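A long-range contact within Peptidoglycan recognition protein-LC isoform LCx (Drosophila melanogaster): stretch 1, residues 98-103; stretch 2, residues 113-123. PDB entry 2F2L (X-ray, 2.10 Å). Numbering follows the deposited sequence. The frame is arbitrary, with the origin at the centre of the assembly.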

# COMPACT_ATOMS: atom_id res chain seq x y z
N GLY B 98 19.11 -5.22 -3.58
CA GLY B 98 17.66 -5.31 -3.69
C GLY B 98 17.13 -4.43 -4.82
O GLY B 98 17.30 -3.22 -4.80
N ILE B 99 16.51 -5.05 -5.80
CA ILE B 99 15.91 -4.38 -6.94
C ILE B 99 14.39 -4.63 -6.90
O ILE B 99 13.94 -5.77 -6.80
CB ILE B 99 16.50 -4.92 -8.26
CG1 ILE B 99 18.02 -4.72 -8.29
CG2 ILE B 99 15.83 -4.28 -9.45
CD1 ILE B 99 18.71 -5.53 -9.34
N SER B 100 13.61 -3.55 -6.93
CA SER B 100 12.16 -3.67 -6.89
C SER B 100 11.56 -3.28 -8.23
O SER B 100 11.88 -2.22 -8.77
CB SER B 100 11.57 -2.78 -5.80
OG SER B 100 10.22 -3.14 -5.54
N PHE B 101 10.68 -4.13 -8.76
CA PHE B 101 9.90 -3.76 -9.95
C PHE B 101 8.74 -2.90 -9.48
O PHE B 101 8.01 -3.30 -8.55
CB PHE B 101 9.36 -4.99 -10.68
CG PHE B 101 10.38 -5.67 -11.56
CD1 PHE B 101 11.58 -6.14 -11.03
CD2 PHE B 101 10.12 -5.87 -12.91
CE1 PHE B 101 12.53 -6.78 -11.84
CE2 PHE B 101 11.06 -6.52 -13.72
CZ PHE B 101 12.27 -6.98 -13.17
N ILE B 102 8.58 -1.72 -10.08
CA ILE B 102 7.52 -0.80 -9.70
C ILE B 102 6.22 -1.38 -10.25
O ILE B 102 6.06 -1.56 -11.48
CB ILE B 102 7.75 0.62 -10.24
CG1 ILE B 102 9.07 1.20 -9.72
CG2 ILE B 102 6.60 1.54 -9.81
CD1 ILE B 102 9.42 2.58 -10.32
N GLY B 103 5.31 -1.69 -9.33
CA GLY B 103 4.03 -2.29 -9.67
C GLY B 103 3.69 -3.47 -8.80
O GLY B 103 4.33 -3.73 -7.79
N ARG B 113 9.85 -3.60 -21.46
CA ARG B 113 10.86 -2.59 -21.13
C ARG B 113 11.40 -2.75 -19.72
O ARG B 113 12.60 -2.58 -19.48
CB ARG B 113 10.29 -1.18 -21.35
CG ARG B 113 10.37 -0.77 -22.80
CD ARG B 113 9.35 0.27 -23.20
NE ARG B 113 9.63 1.58 -22.63
CZ ARG B 113 9.69 2.74 -23.30
NH1 ARG B 113 9.53 2.83 -24.61
NH2 ARG B 113 9.91 3.85 -22.59
N GLN B 114 10.52 -3.12 -18.80
CA GLN B 114 10.89 -3.31 -17.40
C GLN B 114 11.85 -4.50 -17.26
O GLN B 114 12.89 -4.42 -16.56
CB GLN B 114 9.62 -3.53 -16.58
CG GLN B 114 9.65 -3.06 -15.19
CD GLN B 114 8.32 -3.16 -14.50
OE1 GLN B 114 7.39 -3.80 -14.99
NE2 GLN B 114 8.22 -2.53 -13.33
N LEU B 115 11.53 -5.59 -17.95
CA LEU B 115 12.39 -6.77 -17.94
C LEU B 115 13.75 -6.47 -18.58
O LEU B 115 14.79 -6.81 -18.04
CB LEU B 115 11.69 -7.94 -18.64
CG LEU B 115 10.52 -8.55 -17.87
CD1 LEU B 115 9.70 -9.48 -18.76
CD2 LEU B 115 10.99 -9.29 -16.61
N GLU B 116 13.73 -5.79 -19.73
CA GLU B 116 14.96 -5.37 -20.40
C GLU B 116 15.84 -4.48 -19.49
O GLU B 116 17.06 -4.70 -19.40
CB GLU B 116 14.64 -4.69 -21.74
CG GLU B 116 14.27 -5.70 -22.85
CD GLU B 116 13.79 -5.07 -24.13
OE1 GLU B 116 13.59 -3.83 -24.19
OE2 GLU B 116 13.59 -5.84 -25.10
N ALA B 117 15.23 -3.51 -18.81
CA ALA B 117 15.97 -2.62 -17.89
C ALA B 117 16.67 -3.40 -16.77
O ALA B 117 17.83 -3.14 -16.46
CB ALA B 117 15.04 -1.59 -17.29
N CYS B 118 15.97 -4.34 -16.17
CA CYS B 118 16.54 -5.14 -15.09
C CYS B 118 17.70 -6.01 -15.58
O CYS B 118 18.70 -6.17 -14.89
CB CYS B 118 15.45 -5.99 -14.46
SG CYS B 118 15.97 -6.90 -13.02
N GLN B 119 17.56 -6.59 -16.77
CA GLN B 119 18.63 -7.41 -17.34
C GLN B 119 19.88 -6.56 -17.57
O GLN B 119 21.00 -6.98 -17.26
CB GLN B 119 18.16 -8.13 -18.64
CG GLN B 119 17.09 -9.19 -18.35
CD GLN B 119 16.38 -9.80 -19.57
OE1 GLN B 119 16.40 -9.26 -20.67
NE2 GLN B 119 15.74 -10.94 -19.34
N LEU B 120 19.67 -5.34 -18.09
CA LEU B 120 20.79 -4.42 -18.35
C LEU B 120 21.44 -3.94 -17.05
O LEU B 120 22.65 -3.78 -16.98
CB LEU B 120 20.33 -3.22 -19.18
CG LEU B 120 19.97 -3.44 -20.65
CD1 LEU B 120 19.42 -2.17 -21.25
CD2 LEU B 120 21.16 -3.94 -21.49
N LEU B 121 20.61 -3.67 -16.05
CA LEU B 121 21.11 -3.25 -14.74
C LEU B 121 22.04 -4.32 -14.15
O LEU B 121 23.15 -4.00 -13.71
CB LEU B 121 19.93 -2.97 -13.81
CG LEU B 121 20.25 -2.60 -12.37
CD1 LEU B 121 21.16 -1.41 -12.30
CD2 LEU B 121 18.95 -2.36 -11.65
N LEU B 122 21.59 -5.57 -14.16
CA LEU B 122 22.39 -6.68 -13.64
C LEU B 122 23.70 -6.85 -14.43
O LEU B 122 24.76 -7.04 -13.84
CB LEU B 122 21.58 -7.98 -13.64
CG LEU B 122 20.38 -7.95 -12.66
CD1 LEU B 122 19.45 -9.08 -12.93
CD2 LEU B 122 20.84 -7.99 -11.23
N GLN B 123 23.62 -6.76 -15.75
CA GLN B 123 24.84 -6.85 -16.55
C GLN B 123 25.81 -5.70 -16.27
O GLN B 123 27.02 -5.88 -16.28
CB GLN B 123 24.50 -6.99 -18.04
CG GLN B 123 23.99 -8.39 -18.34
CD GLN B 123 23.40 -8.56 -19.70
OE1 GLN B 123 23.69 -7.80 -20.63
NE2 GLN B 123 22.56 -9.59 -19.84

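This is a strand-on-helix packing contact, mostly apolar, in which two strand side chains lie against one side of an antiparallel helix and a single side-chain-to-backbone hydrogen bond fastens the end where the strand gives way to loop.

The backbone geometry sets the register. The axes of strand 98-101 and helix 113-123 approach to 10.4 Å, and their N-to-C directions differ by 169°, so the two segments run nearly antiparallel. The CA atoms of Ile99 and Cys118 are 8.2 Å apart and those of Phe101 and Gln114 7.5 Å: two residues along the strand match four along the helix. Both periods return a side chain to roughly the same side, the strand by alternation and the helix by about one turn. Accordingly, the CA-to-CB bonds of Ile99 and Phe101 point toward the helix, whereas Ser100 makes no contact with it, and those of Gln114, Cys118 and Leu121 point toward the strand. The helix itself is held by regular i to i+4 backbone bonds, such as Cys118 N to Gln114 O at 3.1 Å.

Phe101 has the most area covered by the opposing stretch, within a total of 365 Å² buried on both sides. Its ring, with chi1 at -80° (m), reaches Cys118, where Phe101 CZ lies 3.6 Å from Cys118 CB, and Leu115, where Phe101 CE2 lies 4.0 Å from Leu115 CD2. The CA-to-CB bond of Leu115 points away from the strand, but the end of its side chain comes nearer. Phe101 CD2 also lies 3.6 Å from Gln114 CD, bringing the amide group against the aromatic carbons. Cys118 SG sits 4.7 Å from the Phe101 ring centroid, 70° off the ring normal, an oblique sulfur-aromatic approach.

Ile99 extends the apolar packing toward the C-terminal part of the helix segment. Ile99 CD1 reaches two leucines, lying 3.9 Å from Leu121 CD2 and 3.8 Å from Leu122 CD2, while Ile99 CG2 is a looser 4.4 Å from Cys118 SG. Cys118 thus contacts both inward-pointing strand residues.

The polar link lies at Ile102, in the loop. Gln114 NE2 donates to Ile102 O at 3.0 Å with an N-H...acceptor angle of 146°, giving the carbonyl of a buried residue a partner. Ile102 N, 3.4 Å from Gln114 NE2, is not a second bond, because both nitrogens are donors. The acceptor is a backbone atom; the CA-to-CB bond of Ile102 points sideways, and Ile102 CB lies 4.4 Å from Gln114 NE2.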